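Local coordinates for protein prephenate dehydrogenase (Aquifex aeolicus, PDB 2G5C) that probably catalyses the NAD(+)-dependent oxidative decarboxylation of prephenate to 3-(4-hydroxyphenyl)pyruvate, a step of tyrosine biosynthesis, at residues Y136-V141 and W161-V167; L186-V190 and A244-F248. One frame throughout, in Å; residues are numbered along the deposited sequence.

Contact 1 of 2, residues Y136-V141 and W161-V167; sequences YEGKKV and WEDVGGV
Y136-V141 runs through a type II turn (Y136 to K139, G138 phi 82°) into strand 140-143; W161-V167 ends helix 151-163 and enters strand 167-170. They are parallel neighbours in a beta-alpha-beta unit of the nucleotide-binding domain, K140 bridging V167 (CA-CA 4.7 Å). Hydrogen bonds V167 N to K139 O (2.8 Å) and V141 N to V167 O (3.0 Å) flank the bridge; G138 N to G165 O (2.8 Å) ties the turn to the helix end. A Schellman motif (G166 N to W161 O, G165 N to E162 O) closes the helix, G165 (phi 82°) being C'. W161 and Y136 (both chi1 m) form a T-shaped (edge-to-face) pair, the W161 six-membered ring edge toward the Y136 face, centroids 5.0 Å apart, planes at 69°. V141 CG1 lies 3.5 Å from the W161 five-membered ring centroid, a CH-pi contact. Y136 OH is hydrogen-bonded to Q95 NE2, outside the segments. The backbone bonds hold K140 and V167 in register; apolar Y136, V141 and W161 pack the helix end onto strand and turn.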
ATOM      1  N   TYR A 136      -1.863  12.737  18.634  1.00 36.91           N
ATOM      2  CA  TYR A 136      -1.186  11.698  19.402  1.00 35.77           C
ATOM      3  C   TYR A 136      -2.105  10.774  20.204  1.00 37.68           C
ATOM      4  O   TYR A 136      -1.663   9.735  20.695  1.00 36.59           O
ATOM      5  CB  TYR A 136      -0.175  12.356  20.342  1.00 33.73           C
ATOM      6  CG  TYR A 136       0.711  13.372  19.650  1.00 31.48           C
ATOM      7  CD1 TYR A 136       1.737  12.966  18.795  1.00 31.37           C
ATOM      8  CD2 TYR A 136       0.507  14.740  19.830  1.00 29.97           C
ATOM      9  CE1 TYR A 136       2.540  13.897  18.137  1.00 29.58           C
ATOM     10  CE2 TYR A 136       1.301  15.679  19.176  1.00 28.77           C
ATOM     11  CZ  TYR A 136       2.316  15.250  18.332  1.00 28.80           C
ATOM     12  OH  TYR A 136       3.115  16.172  17.695  1.00 24.61           O
ATOM     13  N   GLU A 137      -3.376  11.148  20.331  1.00 39.47           N
ATOM     14  CA  GLU A 137      -4.340  10.352  21.091  1.00 41.99           C
ATOM     15  C   GLU A 137      -4.311   8.861  20.756  1.00 42.20           C
ATOM     16  O   GLU A 137      -4.734   8.449  19.678  1.00 42.70           O
ATOM     17  CB  GLU A 137      -5.755  10.890  20.871  1.00 44.84           C
ATOM     18  CG  GLU A 137      -5.959  12.322  21.328  1.00 49.72           C
ATOM     19  CD  GLU A 137      -5.845  12.479  22.833  1.00 53.01           C
ATOM     20  OE1 GLU A 137      -4.794  12.111  23.394  1.00 54.67           O
ATOM     21  OE2 GLU A 137      -6.809  12.973  23.455  1.00 55.86           O
ATOM     22  N   GLY A 138      -3.812   8.059  21.690  1.00 42.65           N
ATOM     23  CA  GLY A 138      -3.748   6.623  21.482  1.00 42.91           C
ATOM     24  C   GLY A 138      -2.557   6.155  20.668  1.00 42.86           C
ATOM     25  O   GLY A 138      -2.225   4.969  20.675  1.00 44.33           O
ATOM     26  N   LYS A 139      -1.913   7.078  19.963  1.00 41.83           N
ATOM     27  CA  LYS A 139      -0.753   6.739  19.144  1.00 41.19           C
ATOM     28  C   LYS A 139       0.444   6.312  19.991  1.00 39.80           C
ATOM     29  O   LYS A 139       0.510   6.603  21.182  1.00 39.55           O
ATOM     30  CB  LYS A 139      -0.356   7.934  18.270  1.00 42.02           C
ATOM     31  CG  LYS A 139      -0.845   7.868  16.828  1.00 43.89           C
ATOM     32  CD  LYS A 139      -2.356   7.964  16.710  1.00 44.08           C
ATOM     33  CE  LYS A 139      -2.768   8.025  15.243  1.00 44.19           C
ATOM     34  NZ  LYS A 139      -4.223   8.289  15.066  1.00 44.03           N
ATOM     35  N   LYS A 140       1.391   5.621  19.366  1.00 38.40           N
ATOM     36  CA  LYS A 140       2.583   5.174  20.072  1.00 38.07           C
ATOM     37  C   LYS A 140       3.647   6.263  20.049  1.00 37.10           C
ATOM     38  O   LYS A 140       3.711   7.059  19.114  1.00 36.43           O
ATOM     39  CB  LYS A 140       3.151   3.908  19.427  1.00 38.55           C
ATOM     40  CG  LYS A 140       2.209   2.717  19.434  1.00 41.95           C
ATOM     41  CD  LYS A 140       2.879   1.487  18.838  1.00 42.61           C
ATOM     42  CE  LYS A 140       1.918   0.307  18.771  1.00 44.60           C
ATOM     43  NZ  LYS A 140       2.560  -0.922  18.221  1.00 45.43           N
ATOM     44  N   VAL A 141       4.469   6.297  21.092  1.00 36.03           N
ATOM     45  CA  VAL A 141       5.557   7.260  21.189  1.00 33.51           C
ATOM     46  C   VAL A 141       6.800   6.518  21.655  1.00 32.08           C
ATOM     47  O   VAL A 141       6.825   5.937  22.741  1.00 31.53           O
ATOM     48  CB  VAL A 141       5.244   8.390  22.184  1.00 34.11           C
ATOM     49  CG1 VAL A 141       6.460   9.294  22.332  1.00 32.87           C
ATOM     50  CG2 VAL A 141       4.055   9.198  21.694  1.00 33.22           C
ATOM     51  N   TRP A 161       4.053  13.176  27.077  1.00 34.74           N
ATOM     52  CA  TRP A 161       3.491  12.481  25.926  1.00 35.37           C
ATOM     53  C   TRP A 161       2.205  11.761  26.314  1.00 36.36           C
ATOM     54  O   TRP A 161       1.221  11.784  25.577  1.00 36.14           O
ATOM     55  CB  TRP A 161       4.504  11.481  25.376  1.00 32.18           C
ATOM     56  CG  TRP A 161       5.529  12.103  24.477  1.00 29.83           C
ATOM     57  CD1 TRP A 161       6.883  12.060  24.627  1.00 29.05           C
ATOM     58  CD2 TRP A 161       5.283  12.795  23.246  1.00 27.56           C
ATOM     59  NE1 TRP A 161       7.497  12.675  23.563  1.00 26.93           N
ATOM     60  CE2 TRP A 161       6.538  13.134  22.700  1.00 27.91           C
ATOM     61  CE3 TRP A 161       4.121  13.161  22.550  1.00 27.46           C
ATOM     62  CZ2 TRP A 161       6.669  13.822  21.485  1.00 25.20           C
ATOM     63  CZ3 TRP A 161       4.250  13.844  21.345  1.00 23.82           C
ATOM     64  CH2 TRP A 161       5.515  14.165  20.826  1.00 26.52           C
ATOM     65  N   GLU A 162       2.216  11.123  27.478  1.00 38.27           N
ATOM     66  CA  GLU A 162       1.042  10.409  27.961  1.00 41.26           C
ATOM     67  C   GLU A 162      -0.099  11.393  28.207  1.00 42.19           C
ATOM     68  O   GLU A 162      -1.269  11.050  28.041  1.00 42.77           O
ATOM     69  CB  GLU A 162       1.369   9.658  29.257  1.00 41.62           C
ATOM     70  CG  GLU A 162       2.531   8.687  29.126  1.00 42.87           C
ATOM     71  CD  GLU A 162       2.777   7.882  30.388  1.00 43.94           C
ATOM     72  OE1 GLU A 162       3.081   8.482  31.441  1.00 43.44           O
ATOM     73  OE2 GLU A 162       2.669   6.642  30.324  1.00 45.56           O
ATOM     74  N   ASP A 163       0.246  12.615  28.601  1.00 44.17           N
ATOM     75  CA  ASP A 163      -0.756  13.641  28.864  1.00 45.23           C
ATOM     76  C   ASP A 163      -1.455  14.082  27.589  1.00 44.87           C
ATOM     77  O   ASP A 163      -2.539  14.660  27.632  1.00 45.02           O
ATOM     78  CB  ASP A 163      -0.120  14.849  29.554  1.00 49.16           C
ATOM     79  CG  ASP A 163       0.140  14.605  31.033  1.00 52.39           C
ATOM     80  OD1 ASP A 163      -0.833  14.319  31.764  1.00 54.79           O
ATOM     81  OD2 ASP A 163       1.310  14.698  31.466  1.00 53.96           O
ATOM     82  N   VAL A 164      -0.827  13.817  26.450  1.00 44.85           N
ATOM     83  CA  VAL A 164      -1.424  14.170  25.172  1.00 44.26           C
ATOM     84  C   VAL A 164      -1.914  12.898  24.484  1.00 43.70           C
ATOM     85  O   VAL A 164      -1.982  12.823  23.260  1.00 43.72           O
ATOM     86  CB  VAL A 164      -0.422  14.917  24.263  1.00 45.24           C
ATOM     87  CG1 VAL A 164       0.016  16.213  24.935  1.00 44.12           C
ATOM     88  CG2 VAL A 164       0.778  14.037  23.962  1.00 45.40           C
ATOM     89  N   GLY A 165      -2.241  11.894  25.295  1.00 43.34           N
ATOM     90  CA  GLY A 165      -2.755  10.634  24.779  1.00 42.04           C
ATOM     91  C   GLY A 165      -1.765   9.608  24.260  1.00 41.31           C
ATOM     92  O   GLY A 165      -2.165   8.505  23.883  1.00 40.70           O
ATOM     93  N   GLY A 166      -0.483   9.950  24.238  1.00 39.92           N
ATOM     94  CA  GLY A 166       0.513   9.021  23.739  1.00 39.13           C
ATOM     95  C   GLY A 166       0.725   7.773  24.579  1.00 39.63           C
ATOM     96  O   GLY A 166       0.511   7.784  25.793  1.00 40.57           O
ATOM     97  N   VAL A 167       1.145   6.693  23.920  1.00 39.14           N
ATOM     98  CA  VAL A 167       1.423   5.417  24.574  1.00 38.47           C
ATOM     99  C   VAL A 167       2.924   5.187  24.438  1.00 37.85           C
ATOM    100  O   VAL A 167       3.405   4.754  23.392  1.00 37.93           O
ATOM    101  CB  VAL A 167       0.657   4.258  23.896  1.00 39.05           C
ATOM    102  CG1 VAL A 167       1.021   2.933  24.550  1.00 40.44           C
ATOM    103  CG2 VAL A 167      -0.839   4.500  24.001  1.00 39.09           C
TER

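Contact 2 of 2, residues L186-V190 and A244-F248; sequences LPHAV and AIEGF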
ATOM      1  N   LEU A 186      11.893   0.970   4.316  1.00 17.12           N
ATOM      2  CA  LEU A 186      11.907   0.008   3.214  1.00 15.84           C
ATOM      3  C   LEU A 186      10.621   0.097   2.391  1.00 17.55           C
ATOM      4  O   LEU A 186      10.670   0.177   1.164  1.00 16.19           O
ATOM      5  CB  LEU A 186      12.095  -1.415   3.757  1.00 15.84           C
ATOM      6  CG  LEU A 186      11.811  -2.567   2.791  1.00 17.46           C
ATOM      7  CD1 LEU A 186      12.761  -2.500   1.595  1.00 15.00           C
ATOM      8  CD2 LEU A 186      11.949  -3.895   3.539  1.00 15.63           C
ATOM      9  N   PRO A 187       9.449   0.071   3.054  1.00 17.27           N
ATOM     10  CA  PRO A 187       8.177   0.159   2.331  1.00 18.98           C
ATOM     11  C   PRO A 187       8.104   1.412   1.464  1.00 19.60           C
ATOM     12  O   PRO A 187       7.570   1.383   0.356  1.00 18.46           O
ATOM     13  CB  PRO A 187       7.145   0.177   3.457  1.00 21.52           C
ATOM     14  CG  PRO A 187       7.779  -0.684   4.492  1.00 18.22           C
ATOM     15  CD  PRO A 187       9.218  -0.225   4.480  1.00 17.91           C
ATOM     16  N   HIS A 188       8.643   2.519   1.967  1.00 19.73           N
ATOM     17  CA  HIS A 188       8.633   3.754   1.193  1.00 19.51           C
ATOM     18  C   HIS A 188       9.607   3.646   0.024  1.00 18.46           C
ATOM     19  O   HIS A 188       9.273   4.009  -1.103  1.00 20.06           O
ATOM     20  CB  HIS A 188       8.968   4.963   2.085  1.00 20.30           C
ATOM     21  CG  HIS A 188       7.797   5.465   2.876  1.00 22.43           C
ATOM     22  ND1 HIS A 188       7.298   4.802   3.977  1.00 23.96           N
ATOM     23  CD2 HIS A 188       6.995   6.544   2.693  1.00 23.41           C
ATOM     24  CE1 HIS A 188       6.239   5.447   4.438  1.00 22.76           C
ATOM     25  NE2 HIS A 188       6.034   6.507   3.676  1.00 24.63           N
ATOM     26  N   ALA A 189      10.805   3.129   0.283  1.00 17.14           N
ATOM     27  CA  ALA A 189      11.799   2.956  -0.773  1.00 16.11           C
ATOM     28  C   ALA A 189      11.207   2.099  -1.893  1.00 18.02           C
ATOM     29  O   ALA A 189      11.405   2.366  -3.084  1.00 16.08           O
ATOM     30  CB  ALA A 189      13.042   2.292  -0.212  1.00 13.98           C
ATOM     31  N   VAL A 190      10.476   1.060  -1.502  1.00 16.22           N
ATOM     32  CA  VAL A 190       9.844   0.163  -2.462  1.00 18.01           C
ATOM     33  C   VAL A 190       8.823   0.897  -3.335  1.00 16.40           C
ATOM     34  O   VAL A 190       8.773   0.691  -4.548  1.00 17.48           O
ATOM     35  CB  VAL A 190       9.160  -1.021  -1.723  1.00 17.10           C
ATOM     36  CG1 VAL A 190       8.126  -1.676  -2.614  1.00 20.44           C
ATOM     37  CG2 VAL A 190      10.219  -2.040  -1.324  1.00 18.55           C
ATOM     38  N   ALA A 244      17.848  -3.386   4.853  1.00 20.40           N
ATOM     39  CA  ALA A 244      16.433  -3.673   4.635  1.00 18.22           C
ATOM     40  C   ALA A 244      16.146  -3.967   3.166  1.00 18.05           C
ATOM     41  O   ALA A 244      15.440  -4.926   2.847  1.00 17.98           O
ATOM     42  CB  ALA A 244      15.584  -2.500   5.122  1.00 18.43           C
ATOM     43  N   ILE A 245      16.694  -3.148   2.270  1.00 17.67           N
ATOM     44  CA  ILE A 245      16.505  -3.356   0.839  1.00 20.58           C
ATOM     45  C   ILE A 245      17.114  -4.689   0.411  1.00 20.50           C
ATOM     46  O   ILE A 245      16.544  -5.398  -0.408  1.00 19.61           O
ATOM     47  CB  ILE A 245      17.148  -2.222   0.003  1.00 19.59           C
ATOM     48  CG1 ILE A 245      16.359  -0.926   0.199  1.00 19.51           C
ATOM     49  CG2 ILE A 245      17.180  -2.610  -1.474  1.00 19.82           C
ATOM     50  CD1 ILE A 245      16.943   0.270  -0.553  1.00 21.39           C
ATOM     51  N   GLU A 246      18.273  -5.024   0.970  1.00 23.14           N
ATOM     52  CA  GLU A 246      18.937  -6.282   0.636  1.00 25.81           C
ATOM     53  C   GLU A 246      18.122  -7.447   1.183  1.00 24.97           C
ATOM     54  O   GLU A 246      18.013  -8.496   0.545  1.00 26.29           O
ATOM     55  CB  GLU A 246      20.359  -6.313   1.213  1.00 28.75           C
ATOM     56  CG  GLU A 246      21.276  -5.238   0.649  1.00 36.70           C
ATOM     57  CD  GLU A 246      21.544  -5.406  -0.839  1.00 40.54           C
ATOM     58  OE1 GLU A 246      20.575  -5.589  -1.605  1.00 43.74           O
ATOM     59  OE2 GLU A 246      22.726  -5.346  -1.248  1.00 45.51           O
ATOM     60  N   GLY A 247      17.545  -7.254   2.364  1.00 23.39           N
ATOM     61  CA  GLY A 247      16.728  -8.296   2.959  1.00 23.13           C
ATOM     62  C   GLY A 247      15.502  -8.518   2.092  1.00 22.36           C
ATOM     63  O   GLY A 247      15.108  -9.657   1.816  1.00 20.41           O
ATOM     64  N   PHE A 248      14.910  -7.411   1.653  1.00 19.51           N
ATOM     65  CA  PHE A 248      13.728  -7.439   0.806  1.00 19.63           C
ATOM     66  C   PHE A 248      14.012  -8.125  -0.533  1.00 20.23           C
ATOM     67  O   PHE A 248      13.214  -8.937  -1.006  1.00 17.78           O
ATOM     68  CB  PHE A 248      13.229  -6.005   0.550  1.00 18.71           C
ATOM     69  CG  PHE A 248      12.187  -5.913  -0.533  1.00 17.37           C
ATOM     70  CD1 PHE A 248      10.885  -6.345  -0.304  1.00 17.87           C
ATOM     71  CD2 PHE A 248      12.524  -5.441  -1.799  1.00 19.38           C
ATOM     72  CE1 PHE A 248       9.926  -6.311  -1.327  1.00 17.11           C
ATOM     73  CE2 PHE A 248      11.579  -5.399  -2.832  1.00 17.94           C
ATOM     74  CZ  PHE A 248      10.275  -5.837  -2.597  1.00 17.76           C
TER
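L186 reaches across to A244, I245 and F248, with 80 Å² of its own surface covered by A244-F248, the most in its segment. Its CB lies 3.9 Å from A244 CB, and CD1 comes within 3.7 Å of F248 CB and 4.2 Å of I245 CG1. One turn further on, V190 CG2 sits over the face of the F248 ring, 4.0 Å from the ring centroid and 13° off its normal, a CH-pi contact. Helices 173-201 and 238-260 belong to the all-helical dimerization domain; here their segments cross at -69°, with axes 10.2 Å apart at closest approach, so the touching surface is short, its side-chain contacts apolar, with no hydrogen bond across. The CA atoms come nearest at L186 and A244, 6.0 Å apart. A189 CB touches I245 CD1 more loosely at 4.4 Å. The second subunit packs here too: its L194 on L186, its V190 on V190 and its T197 on F248. E246 forms a salt bridge to K256 of that subunit.

The chain first builds most of the nucleotide-binding sheet, up to strand 114-120. Contact 1 then closes a loop of 19 residues, about half of it helix 151-163, and sets strand 167-170, outermost in this chain's sheet, beside strand 140-143. Directly afterwards the chain enters helix 173-201, which carries the first half of contact 2; 53 residues later, past helix 227-236, helix 238-260 returns to complete it. The two closures follow in series and neither nest nor cross. Their centres lie 28 Å apart and their nearest atoms about 14 Å. Contact 1 ties together sheet and helix in the NAD-binding half, whereas contact 2 joins two long helices of the dimerization half, beside the second subunit.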